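Local atomic coordinates of pyrroline-5-carboxylate reductase catalytic N-terminal domain-containing protein (Sinorhizobium meliloti, PDB entry 4HUJ), a protein that is of unknown function but probably binds NAD(P) through a Rossmann-type dinucleotide-binding domain and may act as an oxidoreductase. Residues P90-A95 with K122-G127; V109-N114 with L130-V135; F170-H175 with P204-G209. All coordinates share one frame; numbering follows the deposited sequence.

Contact 1 (P90-A95 with K122-G127); sequences PYDSIA and KPRDLG
Arg124 reaches across to Asp92 and grips its carboxylate end-on, a two-pronged salt bridge at the surface of the Rossmann-type domain that ties the turn leading into helix 94-98 to the irregular loop between strand 108-111 and helix 131-138. The NH1 atom of Arg124 donates to OD1 of Asp92 over 2.8 Å, and its NH2 donates to OD2 of Asp92 over 2.9 Å. Both bonds are nearly straight, and both oxygens are met on their syn side. The fit is not quite flat: each oxygen lies in the guanidinium plane, but the carboxylate is turned 26° against it. Arg124 spans the gap because its chain leaves the backbone stretched, with CG anti to N (chi1 -174°) and CD again extended, and then bends at chi3 to present the two terminal nitrogens.

The ring plane of Tyr91 stands almost perpendicular to that of the same guanidinium. NH1 of Arg124 comes up to the edge of the ring, in its plane, 3.5 Å from CD2 of Tyr91, so this is an edge contact and no cation-pi stack over the face. Beyond the Asp92 pair, NE of Arg124 forms a salt bridge with Asp117 and NH2 also bonds to the carbonyl oxygen of Ile116, partners that should restrict rotation of the guanidinium. A methionine in place of Arg124 would probably leave the carboxylates of Asp92 and Asp117 without their positive mate and set the loop free to shift. Farther along the loop, Leu126 meets the far end of the tyrosine from the opposite direction, with CD1 and CD2 of Leu126 each 4.0 Å from Tyr91 OH.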
ATOM      1  N   PRO A  90      -0.447   8.822   6.107  1.00 13.68           N
ATOM      2  CA  PRO A  90       0.625   8.981   7.094  1.00 13.48           C
ATOM      3  C   PRO A  90       0.492   7.968   8.226  1.00 13.26           C
ATOM      4  O   PRO A  90      -0.619   7.603   8.610  1.00 13.06           O
ATOM      5  CB  PRO A  90       0.414  10.411   7.604  1.00 13.43           C
ATOM      6  CG  PRO A  90      -0.211  11.120   6.432  1.00 13.49           C
ATOM      7  CD  PRO A  90      -1.162  10.092   5.867  1.00 13.92           C
ATOM      8  N   TYR A  91       1.624   7.506   8.739  1.00 13.24           N
ATOM      9  CA  TYR A  91       1.640   6.527   9.823  1.00 13.32           C
ATOM     10  C   TYR A  91       0.721   6.925  10.991  1.00 14.08           C
ATOM     11  O   TYR A  91      -0.040   6.097  11.509  1.00 14.19           O
ATOM     12  CB  TYR A  91       3.087   6.307  10.292  1.00 12.81           C
ATOM     13  CG  TYR A  91       3.225   5.334  11.434  1.00 11.89           C
ATOM     14  CD1 TYR A  91       3.137   3.957  11.221  1.00 11.78           C
ATOM     15  CD2 TYR A  91       3.441   5.792  12.727  1.00 10.92           C
ATOM     16  CE1 TYR A  91       3.262   3.064  12.276  1.00 12.13           C
ATOM     17  CE2 TYR A  91       3.566   4.909  13.792  1.00 11.01           C
ATOM     18  CZ  TYR A  91       3.473   3.550  13.562  1.00 12.08           C
ATOM     19  OH  TYR A  91       3.608   2.677  14.625  1.00 12.87           O
ATOM     20  N   ASP A  92       0.782   8.194  11.384  1.00 15.29           N
ATOM     21  CA  ASP A  92      -0.040   8.708  12.484  1.00 16.58           C
ATOM     22  C   ASP A  92      -1.546   8.765  12.191  1.00 16.72           C
ATOM     23  O   ASP A  92      -2.353   8.916  13.121  1.00 17.59           O
ATOM     24  CB  ASP A  92       0.456  10.087  12.911  1.00 16.91           C
ATOM     25  CG  ASP A  92       1.745  10.021  13.697  1.00 18.75           C
ATOM     26  OD1 ASP A  92       1.835   9.205  14.636  1.00 22.58           O
ATOM     27  OD2 ASP A  92       2.659  10.801  13.383  1.00 21.74           O
ATOM     28  N   SER A  93      -1.915   8.656  10.916  1.00 16.66           N
ATOM     29  CA  SER A  93      -3.320   8.672  10.497  1.00 16.87           C
ATOM     30  C   SER A  93      -3.980   7.298  10.582  1.00 17.15           C
ATOM     31  O   SER A  93      -5.212   7.196  10.557  1.00 17.18           O
ATOM     32  CB  SER A  93      -3.450   9.188   9.057  1.00 16.73           C
ATOM     33  OG  SER A  93      -3.115  10.559   8.964  1.00 17.34           O
ATOM     34  N   ILE A  94      -3.170   6.245  10.671  1.00 17.27           N
ATOM     35  CA  ILE A  94      -3.686   4.879  10.540  1.00 17.95           C
ATOM     36  C   ILE A  94      -4.705   4.509  11.622  1.00 18.78           C
ATOM     37  O   ILE A  94      -5.811   4.067  11.296  1.00 18.88           O
ATOM     38  CB  ILE A  94      -2.544   3.827  10.440  1.00 17.80           C
ATOM     39  CG1 ILE A  94      -1.779   4.015   9.126  1.00 17.41           C
ATOM     40  CG2 ILE A  94      -3.102   2.412  10.499  1.00 17.47           C
ATOM     41  CD1 ILE A  94      -0.529   3.119   8.981  1.00 16.42           C
ATOM     42  N   ALA A  95      -4.341   4.709  12.888  1.00 19.76           N
ATOM     43  CA  ALA A  95      -5.186   4.280  14.010  1.00 21.10           C
ATOM     44  C   ALA A  95      -6.632   4.778  13.895  1.00 22.06           C
ATOM     45  O   ALA A  95      -7.567   3.982  14.030  1.00 22.16           O
ATOM     46  CB  ALA A  95      -4.568   4.684  15.342  1.00 21.21           C
ATOM     47  N   LYS A 122      13.969  11.477  11.031  1.00 16.01           N
ATOM     48  CA  LYS A 122      14.650  10.263  11.444  1.00 16.16           C
ATOM     49  C   LYS A 122      13.612   9.178  11.710  1.00 15.39           C
ATOM     50  O   LYS A 122      12.433   9.484  11.929  1.00 14.65           O
ATOM     51  CB  LYS A 122      15.499  10.519  12.701  1.00 16.83           C
ATOM     52  CG  LYS A 122      16.583  11.593  12.529  1.00 19.87           C
ATOM     53  CD  LYS A 122      17.635  11.188  11.506  1.00 24.40           C
ATOM     54  CE  LYS A 122      18.494  12.377  11.085  1.00 26.50           C
ATOM     55  NZ  LYS A 122      19.481  11.981  10.032  1.00 27.83           N
ATOM     56  N   PRO A 123      14.042   7.902  11.695  1.00 14.65           N
ATOM     57  CA  PRO A 123      13.134   6.815  12.036  1.00 14.31           C
ATOM     58  C   PRO A 123      12.610   6.990  13.447  1.00 13.99           C
ATOM     59  O   PRO A 123      13.370   7.342  14.363  1.00 13.56           O
ATOM     60  CB  PRO A 123      14.026   5.576  11.963  1.00 14.11           C
ATOM     61  CG  PRO A 123      15.142   5.971  11.069  1.00 14.70           C
ATOM     62  CD  PRO A 123      15.396   7.399  11.395  1.00 15.05           C
ATOM     63  N   ARG A 124      11.314   6.765  13.608  1.00 13.67           N
ATOM     64  CA  ARG A 124      10.669   6.884  14.898  1.00 14.25           C
ATOM     65  C   ARG A 124      11.208   5.871  15.906  1.00 14.59           C
ATOM     66  O   ARG A 124      11.529   4.737  15.547  1.00 13.67           O
ATOM     67  CB  ARG A 124       9.164   6.701  14.734  1.00 14.19           C
ATOM     68  CG  ARG A 124       8.378   6.955  16.001  1.00 14.20           C
ATOM     69  CD  ARG A 124       6.925   7.160  15.692  1.00 13.83           C
ATOM     70  NE  ARG A 124       6.704   8.345  14.871  1.00 12.89           N
ATOM     71  CZ  ARG A 124       5.509   8.838  14.573  1.00 12.20           C
ATOM     72  NH1 ARG A 124       4.403   8.264  15.034  1.00 13.14           N
ATOM     73  NH2 ARG A 124       5.425   9.911  13.812  1.00 12.49           N
ATOM     74  N   ASP A 125      11.314   6.294  17.168  1.00 15.29           N
ATOM     75  CA  ASP A 125      11.597   5.369  18.258  1.00 16.69           C
ATOM     76  C   ASP A 125      10.300   4.657  18.645  1.00 16.99           C
ATOM     77  O   ASP A 125       9.385   5.265  19.209  1.00 17.18           O
ATOM     78  CB  ASP A 125      12.217   6.114  19.456  1.00 16.57           C
ATOM     79  CG  ASP A 125      12.625   5.181  20.598  1.00 18.78           C
ATOM     80  OD1 ASP A 125      12.332   3.965  20.551  1.00 19.68           O
ATOM     81  OD2 ASP A 125      13.245   5.682  21.561  1.00 20.35           O
ATOM     82  N   LEU A 126      10.220   3.367  18.318  1.00 17.40           N
ATOM     83  CA  LEU A 126       9.062   2.551  18.666  1.00 18.18           C
ATOM     84  C   LEU A 126       9.444   1.483  19.680  1.00 19.04           C
ATOM     85  O   LEU A 126       8.792   0.440  19.782  1.00 18.65           O
ATOM     86  CB  LEU A 126       8.451   1.913  17.416  1.00 18.25           C
ATOM     87  CG  LEU A 126       7.908   2.910  16.390  1.00 17.63           C
ATOM     88  CD1 LEU A 126       7.586   2.187  15.095  1.00 18.71           C
ATOM     89  CD2 LEU A 126       6.682   3.622  16.936  1.00 17.37           C
ATOM     90  N   GLY A 127      10.508   1.765  20.429  1.00 20.12           N
ATOM     91  CA  GLY A 127      11.000   0.857  21.466  1.00 21.52           C
ATOM     92  C   GLY A 127      11.461  -0.482  20.932  1.00 22.29           C
ATOM     93  O   GLY A 127      11.316  -1.505  21.609  1.00 23.50           O
TER

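Contact 2 (V109-N114 with L130-V135); sequences VVDASN and LSTEIV
Asp111, at the end of strand 108-111, points its side chain at the first turn of helix 131-138 and meets Thr132 and Val135 there. Asp111 CB lies 3.9 Å from CG2 of Thr132, a methyl contact at the root of the chain. With CG anti to the backbone N (chi1 -180°), the carboxylate is carried onward between the helix and its own loop, and Asp111 CG comes 4.0 Å from CG2 of Val135.

The two oxygens then part company. Asp111 OD1 turns back to its own segment, closing an Asx turn with the backbone N of Ser113, which approaches from above the carboxylate plane, and using its syn lone pair for Ser113 OG at 2.7 Å. Asp111 OD2 faces the helix: Thr132 OG1 donates to it over 2.8 Å, 35° out of the carboxylate plane. A water also donates to Asp111 OD2, and the same water donates to Ser113 O and accepts from Ser131 OG. The buried carboxylate is thus held by four donors, which fixes its orientation.

The axes of segments 109-111 and 131-135 run roughly antiparallel (148°) and approach to 9.6 Å, as successive parts of a beta-alpha-beta unit completed by strand 143-147; Ile94 of helix 94-98 packs against Asp111 and Val135, and Lys146 of strand 143-147 bonds to Thr132 OG1.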
ATOM      1  N   VAL A 109      -4.499  -6.363   4.607  1.00 13.24           N
ATOM      2  CA  VAL A 109      -4.139  -4.962   4.781  1.00 12.73           C
ATOM      3  C   VAL A 109      -2.686  -4.799   4.356  1.00 12.37           C
ATOM      4  O   VAL A 109      -1.819  -5.526   4.829  1.00 12.34           O
ATOM      5  CB  VAL A 109      -4.354  -4.502   6.247  1.00 12.65           C
ATOM      6  CG1 VAL A 109      -3.708  -3.137   6.508  1.00 13.60           C
ATOM      7  CG2 VAL A 109      -5.840  -4.449   6.557  1.00 13.32           C
ATOM      8  N   VAL A 110      -2.439  -3.873   3.435  1.00 11.74           N
ATOM      9  CA  VAL A 110      -1.082  -3.578   2.983  1.00 11.48           C
ATOM     10  C   VAL A 110      -0.599  -2.305   3.677  1.00 11.69           C
ATOM     11  O   VAL A 110      -1.144  -1.230   3.445  1.00 12.51           O
ATOM     12  CB  VAL A 110      -1.021  -3.429   1.450  1.00 11.71           C
ATOM     13  CG1 VAL A 110       0.404  -3.107   0.990  1.00 10.71           C
ATOM     14  CG2 VAL A 110      -1.509  -4.708   0.782  1.00 11.36           C
ATOM     15  N   ASP A 111       0.404  -2.438   4.544  1.00 11.67           N
ATOM     16  CA  ASP A 111       0.988  -1.276   5.221  1.00 11.22           C
ATOM     17  C   ASP A 111       2.044  -0.628   4.324  1.00 10.93           C
ATOM     18  O   ASP A 111       3.141  -1.161   4.161  1.00 11.27           O
ATOM     19  CB  ASP A 111       1.585  -1.693   6.570  1.00 11.45           C
ATOM     20  CG  ASP A 111       2.202  -0.525   7.335  1.00 12.19           C
ATOM     21  OD1 ASP A 111       1.947   0.651   6.987  1.00 12.41           O
ATOM     22  OD2 ASP A 111       2.944  -0.784   8.301  1.00 12.58           O
ATOM     23  N   ALA A 112       1.698   0.516   3.733  1.00 10.65           N
ATOM     24  CA  ALA A 112       2.620   1.267   2.884  1.00 10.88           C
ATOM     25  C   ALA A 112       3.249   2.464   3.609  1.00 11.05           C
ATOM     26  O   ALA A 112       3.942   3.271   2.984  1.00 11.79           O
ATOM     27  CB  ALA A 112       1.918   1.723   1.606  1.00 11.11           C
ATOM     28  N   SER A 113       3.011   2.566   4.918  1.00 10.92           N
ATOM     29  CA  SER A 113       3.439   3.734   5.697  1.00 10.92           C
ATOM     30  C   SER A 113       4.859   3.591   6.235  1.00 10.69           C
ATOM     31  O   SER A 113       5.353   2.478   6.423  1.00 10.95           O
ATOM     32  CB  SER A 113       2.483   3.976   6.873  1.00 10.88           C
ATOM     33  OG  SER A 113       2.727   3.055   7.936  1.00 12.54           O
ATOM     34  N   ASN A 114       5.490   4.732   6.506  1.00 10.26           N
ATOM     35  CA  ASN A 114       6.774   4.775   7.200  1.00 10.13           C
ATOM     36  C   ASN A 114       6.642   5.619   8.458  1.00 10.38           C
ATOM     37  O   ASN A 114       6.106   6.729   8.402  1.00 10.55           O
ATOM     38  CB  ASN A 114       7.847   5.368   6.294  1.00  9.83           C
ATOM     39  CG  ASN A 114       8.134   4.496   5.091  1.00 10.45           C
ATOM     40  OD1 ASN A 114       7.981   4.928   3.940  1.00 13.07           O
ATOM     41  ND2 ASN A 114       8.530   3.260   5.345  1.00  6.17           N
ATOM     42  N   LEU A 130       8.615  -3.305  15.465  1.00 16.50           N
ATOM     43  CA  LEU A 130       8.500  -2.964  14.049  1.00 15.07           C
ATOM     44  C   LEU A 130       7.200  -2.206  13.793  1.00 13.99           C
ATOM     45  O   LEU A 130       6.159  -2.546  14.345  1.00 13.40           O
ATOM     46  CB  LEU A 130       8.577  -4.230  13.191  1.00 15.01           C
ATOM     47  CG  LEU A 130       9.818  -5.095  13.445  1.00 15.49           C
ATOM     48  CD1 LEU A 130       9.766  -6.367  12.609  1.00 16.97           C
ATOM     49  CD2 LEU A 130      11.109  -4.317  13.187  1.00 16.78           C
ATOM     50  N   SER A 131       7.256  -1.177  12.952  1.00 12.85           N
ATOM     51  CA  SER A 131       6.069  -0.358  12.707  1.00 12.59           C
ATOM     52  C   SER A 131       4.903  -1.176  12.147  1.00 12.35           C
ATOM     53  O   SER A 131       3.753  -0.954  12.523  1.00 12.30           O
ATOM     54  CB  SER A 131       6.389   0.829  11.794  1.00 12.43           C
ATOM     55  OG  SER A 131       6.918   0.395  10.557  1.00 12.12           O
ATOM     56  N   THR A 132       5.200  -2.125  11.263  1.00 12.10           N
ATOM     57  CA  THR A 132       4.148  -2.928  10.638  1.00 12.36           C
ATOM     58  C   THR A 132       3.527  -3.926  11.629  1.00 12.95           C
ATOM     59  O   THR A 132       2.357  -4.304  11.482  1.00 13.60           O
ATOM     60  CB  THR A 132       4.649  -3.616   9.348  1.00 12.10           C
ATOM     61  OG1 THR A 132       5.109  -2.610   8.439  1.00 12.08           O
ATOM     62  CG2 THR A 132       3.529  -4.396   8.673  1.00 11.80           C
ATOM     63  N   GLU A 133       4.298  -4.332  12.636  1.00 13.43           N
ATOM     64  CA  GLU A 133       3.767  -5.146  13.746  1.00 14.61           C
ATOM     65  C   GLU A 133       2.761  -4.350  14.576  1.00 14.52           C
ATOM     66  O   GLU A 133       1.726  -4.890  14.986  1.00 14.24           O
ATOM     67  CB  GLU A 133       4.889  -5.652  14.661  1.00 15.15           C
ATOM     68  CG  GLU A 133       5.826  -6.694  14.055  1.00 18.31           C
ATOM     69  CD  GLU A 133       6.998  -7.057  14.984  1.00 22.95           C
ATOM     70  OE1 GLU A 133       7.461  -6.198  15.790  1.00 24.50           O
ATOM     71  OE2 GLU A 133       7.464  -8.213  14.905  1.00 25.59           O
ATOM     72  N   ILE A 134       3.076  -3.077  14.829  1.00 14.79           N
ATOM     73  CA  ILE A 134       2.164  -2.159  15.527  1.00 15.11           C
ATOM     74  C   ILE A 134       0.883  -1.960  14.713  1.00 15.07           C
ATOM     75  O   ILE A 134      -0.223  -2.093  15.243  1.00 15.61           O
ATOM     76  CB  ILE A 134       2.838  -0.793  15.856  1.00 15.32           C
ATOM     77  CG1 ILE A 134       3.981  -0.999  16.864  1.00 15.47           C
ATOM     78  CG2 ILE A 134       1.804   0.217  16.389  1.00 15.46           C
ATOM     79  CD1 ILE A 134       4.906   0.194  17.049  1.00 17.62           C
ATOM     80  N   VAL A 135       1.033  -1.667  13.424  1.00 15.08           N
ATOM     81  CA  VAL A 135      -0.125  -1.549  12.525  1.00 15.28           C
ATOM     82  C   VAL A 135      -0.968  -2.839  12.546  1.00 15.87           C
ATOM     83  O   VAL A 135      -2.199  -2.777  12.586  1.00 16.01           O
ATOM     84  CB  VAL A 135       0.309  -1.167  11.079  1.00 15.25           C
ATOM     85  CG1 VAL A 135      -0.859  -1.257  10.098  1.00 15.50           C
ATOM     86  CG2 VAL A 135       0.904   0.243  11.063  1.00 14.66           C
TER
HETATM   87  O   HOH W   1       4.898   0.972   9.001  1.00 16.19           O

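Contact 3 (F170-H175 with P204-G209); sequences FLSGNH and PIQQFG
Gln206, at the weakly bonded end of helix 199-206, lays its extended side chain against strand 166-173 and passes its amide oxygen to Ser172. The close part of the contact is this polar end: Ser172 OG donates to Gln206 OE1 over 2.7 Å, from 37° above the carbonyl plane of the amide, and Ser172 CB lies 3.4 Å from the same oxygen. Gln206 reaches so far because CG is anti to its backbone N (chi1 -164°) and the chain stays stretched beyond it.

Toward Phe170 the fit is looser. The CB of Phe170 is 4.3 Å from Gln206 CD, and the ring leads away from the glutamine to pack on Val194 and Leu196. The solvent side lies away from this pair, where Gly209 and Asn174 are exposed.

Nearby, Ser172 OG is also hydrogen-bonded to Ser202 OG, and Gln206 NE2 donates to the carbonyl oxygen of Lys146 in strand 143-147. Both ends of the buried amide are therefore occupied, OE1 by Ser172 and NE2 by Lys146; this polar bridging between helix and sheet implies a fixed orientation for the amide.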
ATOM      1  N   PHE A 170       9.962  -4.399  -3.067  1.00 10.48           N
ATOM      2  CA  PHE A 170      10.090  -5.371  -1.985  1.00 10.40           C
ATOM      3  C   PHE A 170       8.790  -5.478  -1.182  1.00 10.41           C
ATOM      4  O   PHE A 170       8.060  -4.498  -1.016  1.00 11.34           O
ATOM      5  CB  PHE A 170      11.266  -5.009  -1.064  1.00 10.27           C
ATOM      6  CG  PHE A 170      12.604  -5.070  -1.744  1.00 10.36           C
ATOM      7  CD1 PHE A 170      13.199  -6.300  -2.025  1.00 10.60           C
ATOM      8  CD2 PHE A 170      13.262  -3.900  -2.128  1.00 11.56           C
ATOM      9  CE1 PHE A 170      14.438  -6.367  -2.667  1.00 11.44           C
ATOM     10  CE2 PHE A 170      14.506  -3.951  -2.772  1.00 11.89           C
ATOM     11  CZ  PHE A 170      15.098  -5.187  -3.036  1.00 12.34           C
ATOM     12  N   LEU A 171       8.489  -6.684  -0.710  1.00 10.12           N
ATOM     13  CA  LEU A 171       7.352  -6.893   0.194  1.00 10.03           C
ATOM     14  C   LEU A 171       7.722  -7.922   1.247  1.00  9.76           C
ATOM     15  O   LEU A 171       8.711  -8.638   1.103  1.00  9.90           O
ATOM     16  CB  LEU A 171       6.088  -7.328  -0.564  1.00 10.01           C
ATOM     17  CG  LEU A 171       6.065  -8.748  -1.149  1.00  9.99           C
ATOM     18  CD1 LEU A 171       4.653  -9.300  -1.145  1.00 13.29           C
ATOM     19  CD2 LEU A 171       6.648  -8.765  -2.564  1.00 12.47           C
ATOM     20  N   SER A 172       6.931  -7.977   2.314  1.00  9.78           N
ATOM     21  CA  SER A 172       7.169  -8.916   3.394  1.00  9.84           C
ATOM     22  C   SER A 172       5.894  -9.054   4.212  1.00 10.33           C
ATOM     23  O   SER A 172       4.955  -8.271   4.054  1.00 10.12           O
ATOM     24  CB  SER A 172       8.328  -8.458   4.286  1.00 10.02           C
ATOM     25  OG  SER A 172       8.155  -7.116   4.713  1.00  9.80           O
ATOM     26  N   GLY A 173       5.862 -10.052   5.079  1.00 10.86           N
ATOM     27  CA  GLY A 173       4.651 -10.347   5.838  1.00 11.82           C
ATOM     28  C   GLY A 173       4.669 -11.769   6.360  1.00 12.78           C
ATOM     29  O   GLY A 173       5.367 -12.636   5.821  1.00 12.69           O
ATOM     30  N   ASN A 174       3.883 -12.006   7.406  1.00 13.54           N
ATOM     31  CA  ASN A 174       3.917 -13.283   8.117  1.00 14.63           C
ATOM     32  C   ASN A 174       3.104 -14.397   7.466  1.00 15.44           C
ATOM     33  O   ASN A 174       3.293 -15.582   7.783  1.00 15.94           O
ATOM     34  CB  ASN A 174       3.481 -13.076   9.565  1.00 14.43           C
ATOM     35  CG  ASN A 174       4.398 -12.146  10.323  1.00 15.65           C
ATOM     36  OD1 ASN A 174       5.576 -11.992   9.986  1.00 15.86           O
ATOM     37  ND2 ASN A 174       3.862 -11.508  11.355  1.00 17.05           N
ATOM     38  N   HIS A 175       2.224 -14.013   6.545  1.00 16.08           N
ATOM     39  CA  HIS A 175       1.285 -14.938   5.912  1.00 17.01           C
ATOM     40  C   HIS A 175       1.636 -15.138   4.440  1.00 17.29           C
ATOM     41  O   HIS A 175       1.398 -14.251   3.612  1.00 17.04           O
ATOM     42  CB  HIS A 175      -0.145 -14.402   6.054  1.00 17.02           C
ATOM     43  CG  HIS A 175      -0.496 -13.982   7.447  1.00 18.84           C
ATOM     44  ND1 HIS A 175      -0.918 -14.875   8.409  1.00 21.09           N
ATOM     45  CD2 HIS A 175      -0.479 -12.766   8.044  1.00 20.04           C
ATOM     46  CE1 HIS A 175      -1.146 -14.227   9.538  1.00 21.43           C
ATOM     47  NE2 HIS A 175      -0.889 -12.946   9.343  1.00 20.97           N
ATOM     48  N   PRO A 204      15.025  -5.202   9.702  1.00 13.09           N
ATOM     49  CA  PRO A 204      16.262  -4.431   9.566  1.00 12.60           C
ATOM     50  C   PRO A 204      16.639  -4.056   8.130  1.00 12.16           C
ATOM     51  O   PRO A 204      17.713  -3.489   7.919  1.00 11.84           O
ATOM     52  CB  PRO A 204      17.322  -5.353  10.174  1.00 13.24           C
ATOM     53  CG  PRO A 204      16.786  -6.707  10.028  1.00 13.46           C
ATOM     54  CD  PRO A 204      15.289  -6.619  10.016  1.00 13.02           C
ATOM     55  N   ILE A 205      15.779  -4.344   7.151  1.00 12.02           N
ATOM     56  CA  ILE A 205      16.122  -4.009   5.755  1.00 12.12           C
ATOM     57  C   ILE A 205      15.060  -3.217   4.975  1.00 11.35           C
ATOM     58  O   ILE A 205      15.418  -2.387   4.148  1.00 11.09           O
ATOM     59  CB  ILE A 205      16.612  -5.227   4.907  1.00 13.29           C
ATOM     60  CG1 ILE A 205      15.546  -6.309   4.836  1.00 14.67           C
ATOM     61  CG2 ILE A 205      18.003  -5.788   5.413  1.00 13.38           C
ATOM     62  CD1 ILE A 205      15.840  -7.371   3.776  1.00 16.60           C
ATOM     63  N   GLN A 206      13.779  -3.458   5.248  1.00 10.23           N
ATOM     64  CA  GLN A 206      12.696  -2.811   4.505  1.00 10.07           C
ATOM     65  C   GLN A 206      12.012  -1.668   5.273  1.00 10.09           C
ATOM     66  O   GLN A 206      11.236  -0.896   4.700  1.00  9.83           O
ATOM     67  CB  GLN A 206      11.645  -3.849   4.080  1.00 10.09           C
ATOM     68  CG  GLN A 206      10.689  -3.354   2.995  1.00 10.28           C
ATOM     69  CD  GLN A 206       9.486  -4.268   2.813  1.00 10.77           C
ATOM     70  OE1 GLN A 206       9.560  -5.478   3.067  1.00 11.88           O
ATOM     71  NE2 GLN A 206       8.371  -3.693   2.377  1.00 10.93           N
ATOM     72  N   GLN A 207      12.269  -1.572   6.573  1.00 10.27           N
ATOM     73  CA  GLN A 207      11.673  -0.498   7.356  1.00 10.30           C
ATOM     74  C   GLN A 207      12.395   0.814   7.073  1.00 10.53           C
ATOM     75  O   GLN A 207      13.583   0.815   6.755  1.00 10.04           O
ATOM     76  CB  GLN A 207      11.733  -0.834   8.845  1.00 10.66           C
ATOM     77  CG  GLN A 207      10.788   0.001   9.695  1.00 12.40           C
ATOM     78  CD  GLN A 207      10.702  -0.508  11.118  1.00 12.67           C
ATOM     79  OE1 GLN A 207      11.507  -0.140  11.974  1.00 18.25           O
ATOM     80  NE2 GLN A 207       9.727  -1.356  11.377  1.00 10.03           N
ATOM     81  N   PHE A 208      11.677   1.928   7.192  1.00 10.43           N
ATOM     82  CA  PHE A 208      12.277   3.248   7.038  1.00 10.86           C
ATOM     83  C   PHE A 208      13.602   3.339   7.803  1.00 11.12           C
ATOM     84  O   PHE A 208      13.700   2.883   8.951  1.00 11.16           O
ATOM     85  CB  PHE A 208      11.315   4.339   7.519  1.00 10.75           C
ATOM     86  CG  PHE A 208      11.843   5.732   7.321  1.00 10.97           C
ATOM     87  CD1 PHE A 208      11.753   6.353   6.073  1.00 11.62           C
ATOM     88  CD2 PHE A 208      12.444   6.417   8.372  1.00 11.79           C
ATOM     89  CE1 PHE A 208      12.253   7.643   5.880  1.00 11.98           C
ATOM     90  CE2 PHE A 208      12.946   7.705   8.191  1.00 11.97           C
ATOM     91  CZ  PHE A 208      12.850   8.319   6.944  1.00 11.87           C
ATOM     92  N   GLY A 209      14.613   3.893   7.142  1.00 11.33           N
ATOM     93  CA  GLY A 209      15.947   4.032   7.731  1.00 11.86           C
ATOM     94  C   GLY A 209      16.888   2.889   7.400  1.00 11.84           C
ATOM     95  O   GLY A 209      18.084   2.941   7.725  1.00 12.44           O
TER

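In the fold
Contacts 1 and 2 alternate along the chain, and their centres lie 9 Å apart. They touch where Tyr91 packs on Ser113 and Ile134. Contact 3 comes later in sequence, its centre 9 Å from that of contact 2 and 15 Å from that of contact 1. Contacts 2 and 3 both reach the same mixed sheet, in which strand 143-147 lies between strands 108-111 and 166-173. Phe208 packs against Lys122 and Pro123, so the segment after helix 199-206 also meets the surface loop of contact 1. Contacts 1 and 2 thus hold the loop and helix that follow strand 108-111, while contact 3 joins helix 199-206 to strand 166-173 of the same sheet.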